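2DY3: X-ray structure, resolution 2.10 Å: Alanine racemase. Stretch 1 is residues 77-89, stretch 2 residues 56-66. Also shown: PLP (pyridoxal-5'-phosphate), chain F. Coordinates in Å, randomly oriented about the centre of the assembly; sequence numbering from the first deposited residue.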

# COMPACT_ATOMS: atom_id res chain seq x y z
N VAL B 77 -20.63 -2.94 -16.70
CA VAL B 77 -19.83 -2.72 -15.51
C VAL B 77 -20.71 -2.65 -14.25
O VAL B 77 -21.69 -1.91 -14.22
CB VAL B 77 -19.01 -1.40 -15.61
CG1 VAL B 77 -18.30 -1.12 -14.27
CG2 VAL B 77 -17.97 -1.52 -16.72
N LEU B 78 -20.35 -3.42 -13.23
CA LEU B 78 -21.10 -3.45 -11.97
C LEU B 78 -20.27 -2.92 -10.81
O LEU B 78 -19.10 -3.26 -10.66
CB LEU B 78 -21.56 -4.87 -11.66
CG LEU B 78 -22.32 -5.10 -10.34
CD1 LEU B 78 -23.61 -4.29 -10.29
CD2 LEU B 78 -22.63 -6.58 -10.21
N CYS B 79 -20.89 -2.08 -9.99
CA CYS B 79 -20.25 -1.46 -8.83
C CYS B 79 -21.09 -1.82 -7.59
O CYS B 79 -22.31 -1.66 -7.59
CB CYS B 79 -20.18 0.05 -9.09
SG CYS B 79 -20.22 1.16 -7.70
N TRP B 80 -20.46 -2.30 -6.52
CA TRP B 80 -21.24 -2.67 -5.34
C TRP B 80 -20.96 -1.99 -4.00
O TRP B 80 -21.57 -2.35 -3.00
CB TRP B 80 -21.22 -4.20 -5.17
CG TRP B 80 -19.86 -4.81 -5.22
CD1 TRP B 80 -18.92 -4.80 -4.24
CD2 TRP B 80 -19.27 -5.48 -6.34
NE1 TRP B 80 -17.77 -5.42 -4.67
CE2 TRP B 80 -17.96 -5.84 -5.96
CE3 TRP B 80 -19.72 -5.80 -7.63
CZ2 TRP B 80 -17.10 -6.51 -6.82
CZ3 TRP B 80 -18.85 -6.46 -8.48
CH2 TRP B 80 -17.56 -6.81 -8.08
N ILE B 81 -20.05 -1.02 -3.98
CA ILE B 81 -19.76 -0.31 -2.73
C ILE B 81 -19.85 1.19 -2.95
O ILE B 81 -18.91 1.82 -3.44
CB ILE B 81 -18.36 -0.66 -2.16
CG1 ILE B 81 -18.29 -2.14 -1.80
CG2 ILE B 81 -18.10 0.15 -0.90
CD1 ILE B 81 -16.96 -2.57 -1.18
N TRP B 82 -21.00 1.75 -2.59
CA TRP B 82 -21.26 3.18 -2.72
C TRP B 82 -22.36 3.53 -1.73
O TRP B 82 -22.98 2.64 -1.17
CB TRP B 82 -21.75 3.51 -4.14
CG TRP B 82 -23.01 2.77 -4.54
CD1 TRP B 82 -23.09 1.47 -4.96
CD2 TRP B 82 -24.35 3.29 -4.58
NE1 TRP B 82 -24.39 1.15 -5.26
CE2 TRP B 82 -25.19 2.24 -5.03
CE3 TRP B 82 -24.92 4.53 -4.27
CZ2 TRP B 82 -26.57 2.40 -5.19
CZ3 TRP B 82 -26.29 4.68 -4.42
CH2 TRP B 82 -27.10 3.63 -4.88
N THR B 83 -22.58 4.82 -1.52
CA THR B 83 -23.64 5.27 -0.62
C THR B 83 -24.40 6.37 -1.34
O THR B 83 -23.86 7.04 -2.21
CB THR B 83 -23.08 5.85 0.71
OG1 THR B 83 -22.28 7.00 0.43
CG2 THR B 83 -22.25 4.79 1.44
N PRO B 84 -25.67 6.56 -0.97
CA PRO B 84 -26.53 7.58 -1.58
C PRO B 84 -25.99 8.99 -1.39
O PRO B 84 -26.44 9.93 -2.06
CB PRO B 84 -27.86 7.38 -0.87
CG PRO B 84 -27.85 5.91 -0.54
CD PRO B 84 -26.44 5.72 -0.04
N GLU B 85 -25.04 9.13 -0.48
CA GLU B 85 -24.45 10.43 -0.20
C GLU B 85 -23.42 10.82 -1.26
O GLU B 85 -23.05 11.99 -1.37
CB GLU B 85 -23.80 10.42 1.19
CG GLU B 85 -24.77 10.16 2.36
CD GLU B 85 -25.28 8.72 2.42
OE1 GLU B 85 -26.03 8.30 1.51
OE2 GLU B 85 -24.94 7.99 3.39
N GLN B 86 -22.96 9.84 -2.03
CA GLN B 86 -21.99 10.12 -3.08
C GLN B 86 -22.71 10.48 -4.36
O GLN B 86 -23.93 10.36 -4.45
CB GLN B 86 -21.12 8.89 -3.35
CG GLN B 86 -20.50 8.26 -2.13
CD GLN B 86 -19.52 7.18 -2.50
OE1 GLN B 86 -18.33 7.45 -2.74
NE2 GLN B 86 -20.00 5.95 -2.59
N ASP B 87 -21.96 10.92 -5.36
CA ASP B 87 -22.54 11.28 -6.65
C ASP B 87 -22.72 10.01 -7.49
O ASP B 87 -22.02 9.81 -8.49
CB ASP B 87 -21.62 12.26 -7.38
CG ASP B 87 -22.24 12.80 -8.66
OD1 ASP B 87 -21.59 13.62 -9.33
OD2 ASP B 87 -23.37 12.41 -8.98
N PHE B 88 -23.65 9.15 -7.09
CA PHE B 88 -23.88 7.91 -7.82
C PHE B 88 -24.53 8.21 -9.17
O PHE B 88 -24.41 7.42 -10.11
CB PHE B 88 -24.75 6.95 -7.00
CG PHE B 88 -26.12 7.48 -6.68
CD1 PHE B 88 -27.17 7.29 -7.57
CD2 PHE B 88 -26.36 8.16 -5.50
CE1 PHE B 88 -28.44 7.76 -7.27
CE2 PHE B 88 -27.63 8.63 -5.20
CZ PHE B 88 -28.67 8.43 -6.09
N ARG B 89 -25.20 9.35 -9.26
CA ARG B 89 -25.85 9.77 -10.50
C ARG B 89 -24.80 9.89 -11.59
O ARG B 89 -25.07 9.61 -12.76
CB ARG B 89 -26.56 11.13 -10.31
CG ARG B 89 -27.11 11.74 -11.61
CD ARG B 89 -28.04 10.78 -12.33
NE ARG B 89 -28.42 11.28 -13.65
CZ ARG B 89 -29.37 12.19 -13.88
NH1 ARG B 89 -30.06 12.71 -12.86
NH2 ARG B 89 -29.63 12.58 -15.12
N1 PLP F . -17.53 -10.63 -6.16
C2 PLP F . -17.49 -9.65 -5.17
C2A PLP F . -18.78 -9.03 -4.68
C3 PLP F . -16.23 -9.28 -4.64
O3 PLP F . -16.16 -8.32 -3.65
C4 PLP F . -15.04 -9.89 -5.13
C4A PLP F . -13.64 -9.55 -4.57
C5 PLP F . -15.15 -10.91 -6.15
C6 PLP F . -16.39 -11.25 -6.65
C5A PLP F . -13.95 -11.63 -6.71
O4P PLP F . -13.61 -12.74 -5.89
P PLP F . -12.38 -13.77 -6.15
O1P PLP F . -11.14 -13.00 -6.28
O2P PLP F . -12.42 -14.59 -4.94
O3P PLP F . -12.77 -14.45 -7.40
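Stretch 2 (56-66) AFGVATLAEAM

How does the backbone of stretch 2 run against that of stretch 1? Ala56 to Val59 form a strand beside the strand that begins before Val77, in the same N-to-C direction; the axes cross at -17° and approach to 4.7 Å. The register pairs Val77 with Phe57, Leu78 with Gly58 and Cys79 with Val59, their CA atoms 4.7 to 5.0 Å apart. As in any parallel pair, one residue bonds to both flanks of its partner: Leu78 N donates to Phe57 O at 2.8 Å, and Val59 N donates to Leu78 O at 2.8 Å, both nearly straight. CA-H...O contacts fill in between, among them Val77 CA to Phe57 O at 3.3 Å and Cys79 CA to Val59 O at 3.4 Å.

What happens where the chain turns at Ala60? The regular ladder loosens: the bond from Trp80 N to Val59 O is weak, at 3.3 Å, whereas Ile81 N to Ala60 O is short, at 2.5 Å, though bent to 139°. Stretch 2 then enters a helix at Leu62, which runs back along the strand of stretch 1 at 166° to it, with the axes 8.0 Å apart. Thr61 caps this helix, its OG1 accepting from Glu64 N at 3.2 Å, while Glu64 OE1 returns to accept from Thr61 N at 3.0 Å and Ala60 N at 2.9 Å, bracing the corner. A water joins the two stretches here, donating to Ile81 O at 2.6 Å and accepting from Leu62 N at 3.2 Å.

Which side chains pack between the strand and the returning helix? Val77, Cys79, Phe57 and Val59 share one face of the sheet, and Ala65 comes down onto it, its CB 3.9 Å from Val77 CG1 and 4.0 Å from Cys79 CB. Leu62 has the largest area covered by stretch 1. Its CD1 lies 3.3 Å from Cys79 SG and 3.6 Å from Trp82 CB, and its CD2 reaches Phe88 CB at 4.2 Å, so this one side chain touches Cys79 in the strand as well as Trp82 and Phe88 after it in the sequence.

What fills the space beside Gly58? The indole of Trp80 does; a CB on Gly58 would point to the face that carries Leu78 and would stand 2.8 Å from Trp80 CH2, a clash. The indole occupies that space: Trp80 has chi1 p, and although its CA-to-CB bond points sideways, the end of the side chain comes nearer to stretch 2. Val59 O, 3.2 Å from Trp80 CD2, and Ala60 CA lie over one face of the ring, the latter in a CH-pi contact 4.1 Å from the centroid of the five-membered ring. Over the opposite face lies C2A of the cofactor PLP, so the indole is sandwiched between stretch 2 and PLP. Beside it, Ile81 CD1 packs on Ala60 CB at 3.8 Å.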

# COMPACT_ATOMS: atom_id res chain seq x y z
N ALA B 56 -18.32 -8.73 -19.01
CA ALA B 56 -18.58 -7.62 -18.10
C ALA B 56 -17.45 -7.49 -17.09
O ALA B 56 -16.54 -8.32 -17.05
CB ALA B 56 -19.90 -7.86 -17.38
N PHE B 57 -17.51 -6.43 -16.28
CA PHE B 57 -16.50 -6.18 -15.26
C PHE B 57 -17.16 -5.81 -13.94
O PHE B 57 -18.21 -5.16 -13.92
CB PHE B 57 -15.57 -5.04 -15.70
CG PHE B 57 -14.63 -5.42 -16.81
CD1 PHE B 57 -13.43 -6.06 -16.53
CD2 PHE B 57 -14.96 -5.17 -18.13
CE1 PHE B 57 -12.57 -6.44 -17.56
CE2 PHE B 57 -14.11 -5.54 -19.16
CZ PHE B 57 -12.91 -6.18 -18.87
N GLY B 58 -16.54 -6.23 -12.85
CA GLY B 58 -17.07 -5.92 -11.54
C GLY B 58 -16.04 -5.17 -10.72
O GLY B 58 -14.85 -5.54 -10.71
N VAL B 59 -16.47 -4.10 -10.06
CA VAL B 59 -15.58 -3.34 -9.20
C VAL B 59 -16.31 -3.00 -7.92
O VAL B 59 -17.54 -3.17 -7.83
CB VAL B 59 -15.08 -2.01 -9.83
CG1 VAL B 59 -14.14 -2.30 -11.00
CG2 VAL B 59 -16.26 -1.15 -10.27
N ALA B 60 -15.57 -2.51 -6.93
CA ALA B 60 -16.17 -2.15 -5.66
C ALA B 60 -16.77 -0.75 -5.66
O ALA B 60 -17.95 -0.59 -5.36
CB ALA B 60 -15.13 -2.25 -4.55
N THR B 61 -15.96 0.25 -6.00
CA THR B 61 -16.42 1.63 -5.93
C THR B 61 -16.84 2.33 -7.22
O THR B 61 -16.57 1.89 -8.32
CB THR B 61 -15.35 2.51 -5.25
OG1 THR B 61 -14.22 2.66 -6.12
CG2 THR B 61 -14.88 1.87 -3.94
N LEU B 62 -17.53 3.45 -7.02
CA LEU B 62 -18.01 4.31 -8.08
C LEU B 62 -16.82 4.79 -8.89
O LEU B 62 -16.83 4.78 -10.12
CB LEU B 62 -18.72 5.52 -7.47
CG LEU B 62 -20.24 5.68 -7.45
CD1 LEU B 62 -20.95 4.34 -7.57
CD2 LEU B 62 -20.62 6.42 -6.18
N ALA B 63 -15.78 5.21 -8.17
CA ALA B 63 -14.56 5.71 -8.80
C ALA B 63 -13.88 4.65 -9.66
O ALA B 63 -13.36 4.97 -10.73
CB ALA B 63 -13.60 6.24 -7.72
N GLU B 64 -13.87 3.40 -9.21
CA GLU B 64 -13.25 2.33 -10.00
C GLU B 64 -14.07 2.06 -11.25
O GLU B 64 -13.53 1.87 -12.34
CB GLU B 64 -13.14 1.03 -9.19
CG GLU B 64 -12.22 1.13 -7.98
CD GLU B 64 -12.20 -0.15 -7.17
OE1 GLU B 64 -13.28 -0.75 -7.01
OE2 GLU B 64 -11.11 -0.56 -6.70
N ALA B 65 -15.39 2.05 -11.09
CA ALA B 65 -16.27 1.82 -12.23
C ALA B 65 -16.07 2.93 -13.26
O ALA B 65 -15.97 2.67 -14.46
CB ALA B 65 -17.72 1.76 -11.78
N MET B 66 -16.01 4.17 -12.79
CA MET B 66 -15.82 5.31 -13.68
C MET B 66 -14.45 5.26 -14.37
O MET B 66 -14.32 5.69 -15.52
CB MET B 66 -16.02 6.63 -12.92
CG MET B 66 -17.51 6.96 -12.68
SD MET B 66 -17.87 8.48 -11.73
CE MET B 66 -17.75 9.74 -13.05
O HOH W 1 -18.35 4.27 -4.02